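Local coordinates for peptidase M16 inactive domain family protein (Pseudomonas fluorescens, PDB 3GWB), which is of uncertain function, but belongs to the M16 metallopeptidase family and is probably connected with hydrolase activity, as in its relatives, at residues A[251-255]-A[326-331]; A[295-301]-A[313-318]; A[320-324]-A[420-426]; A[334-338]-A[404-410]. All coordinates share one frame; numbering follows the deposited sequence.

Contact 1: residues A[251-255]-A[326-331]; sequences SLMLA and TLKLVQ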
loop_
_atom_site.group_PDB
_atom_site.type_symbol
_atom_site.label_atom_id
_atom_site.label_comp_id
_atom_site.label_asym_id
_atom_site.label_seq_id
_atom_site.Cartn_x
_atom_site.Cartn_y
_atom_site.Cartn_z
ATOM N N SER A 251 11.237 -5.637 -19.598
ATOM C CA SER A 251 9.951 -4.970 -19.499
ATOM C C SER A 251 9.529 -4.478 -20.872
ATOM O O SER A 251 10.292 -3.788 -21.548
ATOM C CB SER A 251 10.048 -3.793 -18.530
ATOM O OG SER A 251 8.984 -2.882 -18.738
ATOM N N LEU A 252 8.315 -4.841 -21.276
ATOM C CA LEU A 252 7.771 -4.460 -22.574
ATOM C C LEU A 252 6.530 -3.590 -22.406
ATOM O O LEU A 252 5.607 -3.945 -21.674
ATOM C CB LEU A 252 7.385 -5.709 -23.371
ATOM C CG LEU A 252 8.457 -6.730 -23.747
ATOM C CD1 LEU A 252 7.777 -7.982 -24.289
ATOM C CD2 LEU A 252 9.406 -6.130 -24.778
HETATM N N MSE A 253 6.502 -2.459 -23.099
HETATM C CA MSE A 253 5.358 -1.563 -23.028
HETATM C C MSE A 253 5.008 -1.061 -24.420
HETATM O O MSE A 253 5.876 -0.594 -25.159
HETATM C CB MSE A 253 5.667 -0.373 -22.121
HETATM C CG MSE A 253 6.059 -0.753 -20.710
HETATM SE SE MSE A 253 6.101 0.708 -19.669
HETATM C CE MSE A 253 4.375 1.030 -19.494
ATOM N N LEU A 254 3.736 -1.178 -24.778
ATOM C CA LEU A 254 3.256 -0.722 -26.075
ATOM C C LEU A 254 2.128 0.245 -25.784
ATOM O O LEU A 254 1.372 0.048 -24.835
ATOM C CB LEU A 254 2.725 -1.885 -26.915
ATOM C CG LEU A 254 3.675 -3.044 -27.224
ATOM C CD1 LEU A 254 3.817 -3.930 -25.995
ATOM C CD2 LEU A 254 3.121 -3.857 -28.388
ATOM N N ALA A 255 2.002 1.287 -26.598
ATOM C CA ALA A 255 0.959 2.263 -26.363
ATOM C C ALA A 255 0.737 3.208 -27.528
ATOM O O ALA A 255 1.543 3.288 -28.453
ATOM C CB ALA A 255 1.290 3.077 -25.105
ATOM N N THR A 326 8.471 -12.492 -27.846
ATOM C CA THR A 326 7.249 -12.195 -27.115
ATOM C C THR A 326 6.606 -10.900 -27.603
ATOM O O THR A 326 5.381 -10.803 -27.684
ATOM C CB THR A 326 7.523 -12.099 -25.601
ATOM O OG1 THR A 326 8.150 -13.310 -25.158
ATOM C CG2 THR A 326 6.220 -11.920 -24.829
ATOM N N LEU A 327 7.428 -9.910 -27.931
ATOM C CA LEU A 327 6.919 -8.632 -28.416
ATOM C C LEU A 327 6.192 -8.808 -29.747
ATOM O O LEU A 327 5.168 -8.173 -29.989
ATOM C CB LEU A 327 8.062 -7.625 -28.584
ATOM C CG LEU A 327 7.672 -6.262 -29.176
ATOM C CD1 LEU A 327 6.699 -5.549 -28.252
ATOM C CD2 LEU A 327 8.920 -5.413 -29.383
ATOM N N LYS A 328 6.736 -9.662 -30.612
ATOM C CA LYS A 328 6.128 -9.926 -31.910
ATOM C C LYS A 328 4.787 -10.602 -31.691
ATOM O O LYS A 328 3.805 -10.273 -32.352
ATOM C CB LYS A 328 7.010 -10.852 -32.749
ATOM C CG LYS A 328 8.421 -10.351 -32.983
ATOM C CD LYS A 328 8.450 -9.115 -33.860
ATOM C CE LYS A 328 9.886 -8.677 -34.142
ATOM N NZ LYS A 328 10.689 -9.763 -34.769
ATOM N N LEU A 329 4.763 -11.560 -30.766
ATOM C CA LEU A 329 3.549 -12.301 -30.445
ATOM C C LEU A 329 2.445 -11.364 -29.969
ATOM O O LEU A 329 1.325 -11.415 -30.469
ATOM C CB LEU A 329 3.831 -13.355 -29.361
ATOM C CG LEU A 329 2.637 -14.094 -28.737
ATOM C CD1 LEU A 329 1.919 -14.915 -29.800
ATOM C CD2 LEU A 329 3.118 -14.992 -27.598
ATOM N N VAL A 330 2.765 -10.512 -28.999
ATOM C CA VAL A 330 1.781 -9.574 -28.466
ATOM C C VAL A 330 1.227 -8.705 -29.588
ATOM O O VAL A 330 0.019 -8.485 -29.676
ATOM C CB VAL A 330 2.403 -8.668 -27.380
ATOM C CG1 VAL A 330 1.446 -7.547 -27.015
ATOM C CG2 VAL A 330 2.714 -9.493 -26.145
ATOM N N GLN A 331 2.114 -8.206 -30.443
ATOM C CA GLN A 331 1.683 -7.371 -31.560
ATOM C C GLN A 331 0.748 -8.145 -32.492
ATOM O O GLN A 331 -0.265 -7.611 -32.933
ATOM C CB GLN A 331 2.893 -6.859 -32.346
ATOM C CG GLN A 331 3.727 -5.840 -31.590
ATOM C CD GLN A 331 4.905 -5.331 -32.400
ATOM O OE1 GLN A 331 5.801 -6.096 -32.759
ATOM N NE2 GLN A 331 4.909 -4.033 -32.691
#
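T326 meets the strand first: its methyl CG2 lies 4.3 Å from CD1 of L252, while its OG1 is hydrogen-bonded to the carbonyl of M322, four residues earlier. Threonine suits the place, showing a methyl to the sheet while its hydroxyl finds an acceptor close to home. At L327 the helix backbone itself comes near L252, with L252 CD1 4.1 Å from L327 N and L252 CD2 4.3 Å from L327 CB. The rest of the L327 side chain, with CG anti to the backbone N (chi1 176°), reaches L254 instead, and its CD1 comes 4.0 Å from CD2 of L254. These two leucines slant across one another. V330 adds CG1 at 4.3 Å from the same L254 CD2, and Q331 contributes only its aliphatic part, CG standing 3.8 Å from that L254 methyl. One branch of L254 thus meets three helix residues, and an alanine here would probably open a gap between L327, V330 and Q331. The axes of segments 251-255 and 326-331 approach to 10.1 Å and cross at -29°; helix 323-340 packs on strand 249-257 as an alpha-on-beta layer in which L252 and L254 face the helix and M253 faces helix 147-160. Because carbon alone meets carbon between the side chains, the contact must rest on close fit and exclusion of water, without directional bonds between strand and helix.

Contact 2: residues A[295-301]-A[313-318]; sequences LTYGVYS and MINLQT
The beta hairpin of strands 299-303 and 311-319 is joined here by Y300 and N315, an antiparallel hydrogen-bonded pair: Y300 N gives to N315 O at 3.1 Å, and N315 N to Y300 O at 2.8 Å. In the next, non-hydrogen-bonded pair, CB of S301 packs 3.5 Å from CG1 of I314; serine's short side chain suits a place where the two CA atoms are only 4.0 Å apart. V299 and L316 point the same way side by side, with V299 CG2 only 3.4 Å from L316 CD1, a tight contact. Strand 299-303 is an outermost strand of the mixed five-stranded sheet within this chain, and helices 284-292 and 323-340 pack on V299 and L316 respectively. Towards T296 direct pairing gives way to an ST turn. OG1 of T296, set anti to its own N (chi1 -177°), accepts from G298 N at 3.1 Å and donates to Q317 O at 2.9 Å. One water links Y297 N to Q317 O, and a second links Q317 N to G298 O. A side chain on G298 would run into CE2 of Y300, so glycine leaves room for that ring. Y297 packs against N134 of the second subunit.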
loop_
_atom_site.group_PDB
_atom_site.type_symbol
_atom_site.label_atom_id
_atom_site.label_comp_id
_atom_site.label_asym_id
_atom_site.label_seq_id
_atom_site.Cartn_x
_atom_site.Cartn_y
_atom_site.Cartn_z
ATOM N N LEU A 295 5.114 -17.531 -21.356
ATOM C CA LEU A 295 6.133 -16.493 -21.510
ATOM C C LEU A 295 6.074 -15.348 -20.497
ATOM O O LEU A 295 6.930 -14.458 -20.514
ATOM C CB LEU A 295 6.059 -15.912 -22.922
ATOM C CG LEU A 295 6.526 -16.848 -24.037
ATOM C CD1 LEU A 295 6.028 -16.342 -25.379
ATOM C CD2 LEU A 295 8.055 -16.939 -24.012
ATOM N N THR A 296 5.080 -15.368 -19.615
ATOM C CA THR A 296 4.936 -14.304 -18.630
ATOM C C THR A 296 3.933 -14.672 -17.543
ATOM O O THR A 296 3.160 -15.613 -17.690
ATOM C CB THR A 296 4.443 -13.020 -19.305
ATOM O OG1 THR A 296 4.375 -11.958 -18.349
ATOM C CG2 THR A 296 3.065 -13.243 -19.882
ATOM N N TYR A 297 3.943 -13.920 -16.450
ATOM C CA TYR A 297 3.001 -14.177 -15.376
ATOM C C TYR A 297 1.881 -13.152 -15.443
ATOM O O TYR A 297 0.825 -13.333 -14.844
ATOM C CB TYR A 297 3.701 -14.123 -14.015
ATOM C CG TYR A 297 4.600 -15.316 -13.774
ATOM C CD1 TYR A 297 4.107 -16.612 -13.889
ATOM C CD2 TYR A 297 5.948 -15.151 -13.469
ATOM C CE1 TYR A 297 4.937 -17.716 -13.716
ATOM C CE2 TYR A 297 6.788 -16.253 -13.291
ATOM C CZ TYR A 297 6.272 -17.531 -13.421
ATOM O OH TYR A 297 7.092 -18.626 -13.281
ATOM N N GLY A 298 2.103 -12.081 -16.195
ATOM C CA GLY A 298 1.069 -11.073 -16.305
ATOM C C GLY A 298 1.215 -10.119 -17.468
ATOM O O GLY A 298 2.240 -9.458 -17.616
ATOM N N VAL A 299 0.187 -10.061 -18.305
ATOM C CA VAL A 299 0.176 -9.153 -19.443
ATOM C C VAL A 299 -1.182 -8.488 -19.372
ATOM O O VAL A 299 -2.214 -9.161 -19.391
ATOM C CB VAL A 299 0.302 -9.885 -20.793
ATOM C CG1 VAL A 299 0.414 -8.874 -21.927
ATOM C CG2 VAL A 299 1.513 -10.766 -20.783
ATOM N N TYR A 300 -1.170 -7.167 -19.273
ATOM C CA TYR A 300 -2.397 -6.397 -19.166
ATOM C C TYR A 300 -2.426 -5.229 -20.137
ATOM O O TYR A 300 -1.386 -4.683 -20.510
ATOM C CB TYR A 300 -2.541 -5.879 -17.736
ATOM C CG TYR A 300 -2.410 -6.980 -16.718
ATOM C CD1 TYR A 300 -3.439 -7.896 -16.523
ATOM C CD2 TYR A 300 -1.224 -7.154 -16.001
ATOM C CE1 TYR A 300 -3.297 -8.959 -15.636
ATOM C CE2 TYR A 300 -1.069 -8.214 -15.113
ATOM C CZ TYR A 300 -2.107 -9.115 -14.940
ATOM O OH TYR A 300 -1.965 -10.183 -14.087
ATOM N N SER A 301 -3.636 -4.856 -20.538
ATOM C CA SER A 301 -3.831 -3.741 -21.448
ATOM C C SER A 301 -4.939 -2.884 -20.848
ATOM O O SER A 301 -5.725 -3.364 -20.024
ATOM C CB SER A 301 -4.247 -4.246 -22.832
ATOM O OG SER A 301 -5.560 -4.778 -22.804
HETATM N N MSE A 313 -2.545 1.374 -23.257
HETATM C CA MSE A 313 -1.259 0.750 -23.020
HETATM C C MSE A 313 -1.334 -0.739 -22.708
HETATM O O MSE A 313 -2.296 -1.212 -22.107
HETATM C CB MSE A 313 -0.582 1.487 -21.862
HETATM C CG MSE A 313 0.880 1.180 -21.645
HETATM SE SE MSE A 313 1.530 2.257 -20.342
HETATM C CE MSE A 313 1.038 3.876 -20.974
ATOM N N ILE A 314 -0.308 -1.464 -23.141
ATOM C CA ILE A 314 -0.186 -2.896 -22.895
ATOM C C ILE A 314 1.175 -3.066 -22.248
ATOM O O ILE A 314 2.158 -2.509 -22.734
ATOM C CB ILE A 314 -0.165 -3.717 -24.192
ATOM C CG1 ILE A 314 -1.500 -3.590 -24.919
ATOM C CG2 ILE A 314 0.161 -5.177 -23.871
ATOM C CD1 ILE A 314 -1.492 -4.222 -26.299
ATOM N N ASN A 315 1.245 -3.821 -21.159
ATOM C CA ASN A 315 2.534 -4.028 -20.510
ATOM C C ASN A 315 2.714 -5.430 -19.951
ATOM O O ASN A 315 1.754 -6.084 -19.545
ATOM C CB ASN A 315 2.740 -3.009 -19.394
ATOM C CG ASN A 315 1.748 -3.171 -18.277
ATOM O OD1 ASN A 315 0.577 -2.812 -18.412
ATOM N ND2 ASN A 315 2.202 -3.729 -17.164
ATOM N N LEU A 316 3.961 -5.884 -19.942
ATOM C CA LEU A 316 4.294 -7.202 -19.431
ATOM C C LEU A 316 5.795 -7.291 -19.217
ATOM O O LEU A 316 6.553 -6.397 -19.612
ATOM C CB LEU A 316 3.855 -8.299 -20.412
ATOM C CG LEU A 316 4.658 -8.438 -21.716
ATOM C CD1 LEU A 316 4.356 -9.776 -22.372
ATOM C CD2 LEU A 316 4.321 -7.299 -22.654
ATOM N N GLN A 317 6.215 -8.382 -18.591
ATOM C CA GLN A 317 7.621 -8.644 -18.310
ATOM C C GLN A 317 7.888 -10.095 -18.706
ATOM O O GLN A 317 7.056 -10.963 -18.478
ATOM C CB GLN A 317 7.895 -8.432 -16.817
ATOM C CG GLN A 317 9.327 -8.676 -16.382
ATOM C CD GLN A 317 9.580 -8.241 -14.945
ATOM O OE1 GLN A 317 9.467 -7.059 -14.616
ATOM N NE2 GLN A 317 9.922 -9.197 -14.082
ATOM N N THR A 318 9.037 -10.347 -19.318
ATOM C CA THR A 318 9.398 -11.691 -19.752
ATOM C C THR A 318 10.901 -11.880 -19.631
ATOM O O THR A 318 11.634 -10.928 -19.372
ATOM C CB THR A 318 9.024 -11.932 -21.232
ATOM O OG1 THR A 318 9.713 -10.986 -22.059
ATOM C CG2 THR A 318 7.527 -11.778 -21.442
HETATM O O HOH W 1 5.805 -11.929 -15.801
HETATM O O HOH W 2 4.676 -9.501 -16.348
#

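Contact 3: residues A[320-324]-A[420-426]; sequences AEMSE and PTVAQKP
The carbonyl oxygen of E321 is approached by two successive residues of the C-terminal tail. K425 N donates to E321 O at 3.1 Å with an N-H...O angle of 166°, the donor tilted 20° from the carbonyl plane, and Q424 CA adds a weaker CH...O contact to the same oxygen. Beside this backbone bond the side chains of E321 and K425 run alongside each other and point the same way, long charged chains that can lie along the exposed tail and still pair at their ends. A salt bridge between E321 OE2 and K425 NZ is modelled at 2.9 Å, but it is doubtful in detail because OE2 sits too close to CE of K425. M322, a selenomethionine, bends back at its second and third torsions, so CE reaches the tail although CB points away from it; M322 CE lies 3.3 Å from K425 CB, a tight contact, and 3.6 Å from P426 CD. At the other end A320 CB touches P420 CG and V422 CG2, each 3.6 Å away, its small methyl letting the tail come close. S323 OG donates to A320 O at 2.8 Å, tying S323 back to the turn before it. The turn follows strand 311-319; A320, S323 and P420 all touch T250 of strand 249-257, and T421 is hydrogen-bonded to E244 of strand 239-244, so the tail lies beside these two strands as it runs on from strand 414-419.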
loop_
_atom_site.group_PDB
_atom_site.type_symbol
_atom_site.label_atom_id
_atom_site.label_comp_id
_atom_site.label_asym_id
_atom_site.label_seq_id
_atom_site.Cartn_x
_atom_site.Cartn_y
_atom_site.Cartn_z
ATOM N N ALA A 320 14.572 -12.027 -20.634
ATOM C CA ALA A 320 15.289 -11.229 -21.625
ATOM C C ALA A 320 15.479 -11.946 -22.959
ATOM O O ALA A 320 15.328 -11.346 -24.025
ATOM C CB ALA A 320 16.644 -10.806 -21.064
ATOM N N GLU A 321 15.809 -13.230 -22.896
ATOM C CA GLU A 321 16.036 -14.022 -24.097
ATOM C C GLU A 321 14.762 -14.329 -24.877
ATOM O O GLU A 321 14.827 -14.827 -25.999
ATOM C CB GLU A 321 16.742 -15.332 -23.735
ATOM C CG GLU A 321 16.122 -16.056 -22.556
ATOM C CD GLU A 321 16.663 -17.462 -22.383
ATOM O OE1 GLU A 321 17.900 -17.638 -22.454
ATOM O OE2 GLU A 321 15.852 -18.391 -22.168
HETATM N N MSE A 322 13.607 -14.035 -24.290
HETATM C CA MSE A 322 12.337 -14.291 -24.965
HETATM C C MSE A 322 11.617 -13.004 -25.381
HETATM O O MSE A 322 10.589 -13.055 -26.053
HETATM C CB MSE A 322 11.412 -15.107 -24.052
HETATM C CG MSE A 322 11.967 -16.463 -23.627
HETATM SE SE MSE A 322 12.092 -17.671 -24.977
HETATM C CE MSE A 322 13.740 -17.403 -25.512
ATOM N N SER A 323 12.173 -11.859 -24.991
ATOM C CA SER A 323 11.574 -10.553 -25.269
ATOM C C SER A 323 11.332 -10.246 -26.740
ATOM O O SER A 323 10.273 -9.744 -27.115
ATOM C CB SER A 323 12.442 -9.448 -24.672
ATOM O OG SER A 323 13.703 -9.396 -25.315
ATOM N N GLU A 324 12.328 -10.529 -27.568
ATOM C CA GLU A 324 12.224 -10.269 -28.995
ATOM C C GLU A 324 11.026 -11.012 -29.607
ATOM O O GLU A 324 10.238 -10.434 -30.363
ATOM C CB GLU A 324 13.530 -10.689 -29.675
ATOM C CG GLU A 324 14.788 -10.310 -28.865
ATOM C CD GLU A 324 15.244 -11.403 -27.876
ATOM O OE1 GLU A 324 14.390 -12.077 -27.271
ATOM O OE2 GLU A 324 16.468 -11.576 -27.693
ATOM N N PRO A 420 18.250 -5.934 -20.864
ATOM C CA PRO A 420 19.577 -6.134 -21.451
ATOM C C PRO A 420 19.486 -6.582 -22.902
ATOM O O PRO A 420 18.466 -7.139 -23.322
ATOM C CB PRO A 420 20.159 -7.229 -20.578
ATOM C CG PRO A 420 18.958 -8.101 -20.369
ATOM C CD PRO A 420 17.863 -7.097 -20.048
ATOM N N THR A 421 20.552 -6.350 -23.662
ATOM C CA THR A 421 20.589 -6.774 -25.057
ATOM C C THR A 421 21.253 -8.141 -25.061
ATOM O O THR A 421 22.463 -8.245 -24.897
ATOM C CB THR A 421 21.402 -5.794 -25.923
ATOM O OG1 THR A 421 20.728 -4.530 -25.953
ATOM C CG2 THR A 421 21.532 -6.316 -27.348
ATOM N N VAL A 422 20.450 -9.188 -25.233
ATOM C CA VAL A 422 20.965 -10.555 -25.214
ATOM C C VAL A 422 20.493 -11.410 -26.383
ATOM O O VAL A 422 19.503 -11.092 -27.042
ATOM C CB VAL A 422 20.554 -11.267 -23.910
ATOM C CG1 VAL A 422 21.204 -10.592 -22.716
ATOM C CG2 VAL A 422 19.042 -11.233 -23.758
ATOM N N ALA A 423 21.208 -12.507 -26.623
ATOM C CA ALA A 423 20.875 -13.431 -27.702
ATOM C C ALA A 423 19.486 -14.032 -27.487
ATOM O O ALA A 423 19.148 -14.458 -26.381
ATOM C CB ALA A 423 21.921 -14.537 -27.776
ATOM N N GLN A 424 18.693 -14.065 -28.553
ATOM C CA GLN A 424 17.331 -14.599 -28.514
ATOM C C GLN A 424 17.351 -16.126 -28.534
ATOM O O GLN A 424 18.009 -16.722 -29.376
ATOM C CB GLN A 424 16.541 -14.088 -29.720
ATOM C CG GLN A 424 16.822 -12.635 -30.097
ATOM C CD GLN A 424 18.081 -12.454 -30.935
ATOM O OE1 GLN A 424 19.121 -13.055 -30.661
ATOM N NE2 GLN A 424 17.993 -11.604 -31.957
ATOM N N LYS A 425 16.617 -16.761 -27.625
ATOM C CA LYS A 425 16.597 -18.223 -27.572
ATOM C C LYS A 425 15.382 -18.924 -28.204
ATOM O O LYS A 425 15.181 -20.123 -27.994
ATOM C CB LYS A 425 16.745 -18.704 -26.122
ATOM C CG LYS A 425 17.119 -20.183 -26.008
ATOM C CD LYS A 425 16.523 -20.850 -24.768
ATOM C CE LYS A 425 17.264 -20.484 -23.493
ATOM N NZ LYS A 425 16.659 -21.152 -22.299
ATOM N N PRO A 426 14.551 -18.198 -28.974
ATOM C CA PRO A 426 13.405 -18.907 -29.562
ATOM C C PRO A 426 13.820 -19.935 -30.612
ATOM O O PRO A 426 15.036 -20.187 -30.735
ATOM C CB PRO A 426 12.570 -17.779 -30.157
ATOM C CG PRO A 426 12.841 -16.654 -29.213
ATOM C CD PRO A 426 14.340 -16.743 -29.047
#

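Contact 4: residues A[334-338]-A[404-410]; sequences FAEYL and MNKHLNV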
loop_
_atom_site.group_PDB
_atom_site.type_symbol
_atom_site.label_atom_id
_atom_site.label_comp_id
_atom_site.label_asym_id
_atom_site.label_seq_id
_atom_site.Cartn_x
_atom_site.Cartn_y
_atom_site.Cartn_z
ATOM N N PHE A 334 -2.525 -8.600 -30.897
ATOM C CA PHE A 334 -3.238 -7.331 -30.927
ATOM C C PHE A 334 -3.828 -7.093 -32.315
ATOM O O PHE A 334 -4.996 -6.724 -32.450
ATOM C CB PHE A 334 -2.289 -6.186 -30.578
ATOM C CG PHE A 334 -2.935 -4.838 -30.604
ATOM C CD1 PHE A 334 -3.974 -4.539 -29.734
ATOM C CD2 PHE A 334 -2.498 -3.857 -31.490
ATOM C CE1 PHE A 334 -4.575 -3.285 -29.741
ATOM C CE2 PHE A 334 -3.093 -2.596 -31.506
ATOM C CZ PHE A 334 -4.133 -2.311 -30.628
ATOM N N ALA A 335 -3.006 -7.287 -33.342
ATOM C CA ALA A 335 -3.454 -7.089 -34.717
ATOM C C ALA A 335 -4.632 -8.005 -35.008
ATOM O O ALA A 335 -5.646 -7.572 -35.553
ATOM C CB ALA A 335 -2.317 -7.376 -35.681
ATOM N N GLU A 336 -4.481 -9.272 -34.629
ATOM C CA GLU A 336 -5.504 -10.289 -34.827
ATOM C C GLU A 336 -6.803 -9.918 -34.115
ATOM O O GLU A 336 -7.886 -10.139 -34.647
ATOM C CB GLU A 336 -4.974 -11.640 -34.325
ATOM C CG GLU A 336 -6.019 -12.729 -34.097
ATOM C CD GLU A 336 -6.880 -13.008 -35.313
ATOM O OE1 GLU A 336 -6.331 -13.116 -36.435
ATOM O OE2 GLU A 336 -8.113 -13.135 -35.138
ATOM N N TYR A 337 -6.696 -9.344 -32.922
ATOM C CA TYR A 337 -7.885 -8.941 -32.174
ATOM C C TYR A 337 -8.642 -7.806 -32.873
ATOM O O TYR A 337 -9.867 -7.853 -32.988
ATOM C CB TYR A 337 -7.511 -8.491 -30.760
ATOM C CG TYR A 337 -8.713 -8.230 -29.879
ATOM C CD1 TYR A 337 -9.560 -9.271 -29.504
ATOM C CD2 TYR A 337 -9.010 -6.944 -29.427
ATOM C CE1 TYR A 337 -10.677 -9.040 -28.697
ATOM C CE2 TYR A 337 -10.131 -6.700 -28.615
ATOM C CZ TYR A 337 -10.959 -7.757 -28.255
ATOM O OH TYR A 337 -12.072 -7.536 -27.453
ATOM N N LEU A 338 -7.922 -6.777 -33.322
ATOM C CA LEU A 338 -8.567 -5.650 -33.997
ATOM C C LEU A 338 -9.159 -6.090 -35.326
ATOM O O LEU A 338 -10.195 -5.579 -35.759
ATOM C CB LEU A 338 -7.569 -4.517 -34.251
ATOM C CG LEU A 338 -7.044 -3.742 -33.043
ATOM C CD1 LEU A 338 -6.150 -2.601 -33.527
ATOM C CD2 LEU A 338 -8.215 -3.188 -32.236
HETATM N N MSE A 404 -13.170 -0.579 -31.156
HETATM C CA MSE A 404 -11.737 -0.774 -30.962
HETATM C C MSE A 404 -10.962 -0.328 -32.200
HETATM O O MSE A 404 -9.888 0.266 -32.086
HETATM C CB MSE A 404 -11.429 -2.241 -30.650
HETATM C CG MSE A 404 -11.970 -2.731 -29.292
HETATM SE SE MSE A 404 -11.226 -1.945 -27.825
HETATM C CE MSE A 404 -9.744 -2.851 -27.683
ATOM N N ASN A 405 -11.507 -0.615 -33.381
ATOM C CA ASN A 405 -10.861 -0.222 -34.629
ATOM C C ASN A 405 -10.970 1.282 -34.870
ATOM O O ASN A 405 -10.137 1.874 -35.559
ATOM C CB ASN A 405 -11.475 -0.974 -35.814
ATOM C CG ASN A 405 -10.861 -2.346 -36.018
ATOM O OD1 ASN A 405 -11.543 -3.368 -35.923
ATOM N ND2 ASN A 405 -9.564 -2.377 -36.308
ATOM N N LYS A 406 -11.994 1.903 -34.299
ATOM C CA LYS A 406 -12.193 3.335 -34.475
ATOM C C LYS A 406 -11.242 4.164 -33.612
ATOM O O LYS A 406 -10.969 5.324 -33.914
ATOM C CB LYS A 406 -13.642 3.704 -34.141
ATOM C CG LYS A 406 -13.982 5.179 -34.307
ATOM C CD LYS A 406 -15.420 5.435 -33.871
ATOM C CE LYS A 406 -15.793 6.898 -33.991
ATOM N NZ LYS A 406 -17.155 7.163 -33.442
ATOM N N HIS A 407 -10.718 3.564 -32.551
ATOM C CA HIS A 407 -9.832 4.290 -31.654
ATOM C C HIS A 407 -8.398 3.775 -31.597
ATOM O O HIS A 407 -7.520 4.446 -31.053
ATOM C CB HIS A 407 -10.441 4.295 -30.253
ATOM C CG HIS A 407 -11.748 5.025 -30.173
ATOM N ND1 HIS A 407 -11.833 6.396 -30.234
ATOM C CD2 HIS A 407 -13.020 4.570 -30.085
ATOM C CE1 HIS A 407 -13.105 6.761 -30.188
ATOM N NE2 HIS A 407 -13.844 5.668 -30.099
ATOM N N LEU A 408 -8.156 2.599 -32.164
ATOM C CA LEU A 408 -6.818 2.016 -32.150
ATOM C C LEU A 408 -6.389 1.550 -33.530
ATOM O O LEU A 408 -7.215 1.150 -34.341
ATOM C CB LEU A 408 -6.773 0.829 -31.192
ATOM C CG LEU A 408 -7.061 1.117 -29.721
ATOM C CD1 LEU A 408 -7.120 -0.200 -28.959
ATOM C CD2 LEU A 408 -5.982 2.037 -29.155
ATOM N N ASN A 409 -5.085 1.588 -33.780
ATOM C CA ASN A 409 -4.533 1.173 -35.062
ATOM C C ASN A 409 -3.166 0.559 -34.812
ATOM O O ASN A 409 -2.348 1.122 -34.085
ATOM C CB ASN A 409 -4.409 2.387 -35.987
ATOM C CG ASN A 409 -3.965 2.016 -37.390
ATOM O OD1 ASN A 409 -2.885 1.451 -37.590
ATOM N ND2 ASN A 409 -4.798 2.341 -38.374
ATOM N N VAL A 410 -2.915 -0.597 -35.414
ATOM C CA VAL A 410 -1.639 -1.276 -35.231
ATOM C C VAL A 410 -0.436 -0.470 -35.724
ATOM O O VAL A 410 0.678 -0.659 -35.236
ATOM C CB VAL A 410 -1.632 -2.655 -35.938
ATOM C CG1 VAL A 410 -2.690 -3.553 -35.322
ATOM C CG2 VAL A 410 -1.874 -2.483 -37.430
#
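Helix 323-340 and the end of helix 397-407 come close at L338 and N405, whose CA atoms are 5.9 Å apart, and the loop that follows the second helix returns to the first at A335 and V410, with CA atoms 6.1 Å apart. L408 is the first residue to leave helical geometry, which turns the chain so that V410 lies back against the first helix. L338 is the central side chain: its CD2 rests 3.7 Å from M404 CB, and its CD1 lies 4.0 Å from V410 CG1, so a branched leucine can serve both the helix and the departing loop. The ring of F334, with CG anti to the backbone N (chi1 179°), presents its edge to L408, F334 CZ standing 4.0 Å from L408 CD1, and V410 CG1 approaches CD2 of F334 obliquely at 3.8 Å. L338 CG sits over one face of that ring, toward its rim. M404, a selenomethionine, curls so that CE meets the edge of the Y337 ring, 4.0 Å from Y337 CE2; the flexible chain suits this, while Y337 OH makes a weak bond to G272 O. The N405 amide sits by the carbonyl of L338, with N405 CG 3.3 Å from L338 O. With an alanine here, the L338 carbonyl would probably lose its polar neighbour and a gap would open beside L338. Apolar contacts thus fill the middle, with an amide at the edge, so the join probably depends mainly on burying hydrocarbon.

Overall arrangement
Helix 323-340 is common to contacts 1, 3 and 4, and strand 311-319 of contact 2 leads into it. Contacts 1 and 2 have centres about 8 Å apart and share a sheet: L252 N and L316 O, 2.9 Å apart, probably hydrogen-bond between neighbouring strands. Contact 3 lies about 13 Å from contact 1 and contact 4 about 14 Å from it, centre to centre, so the sheet-facing stretch of the helix stands between them. Contacts 3 and 4 are about 27 Å apart between centres, with nearest atoms about 13 Å apart. Contact 2 reaches both: L295 packs on M322, and I314 on F334. No metal or ligand enters the four contacts.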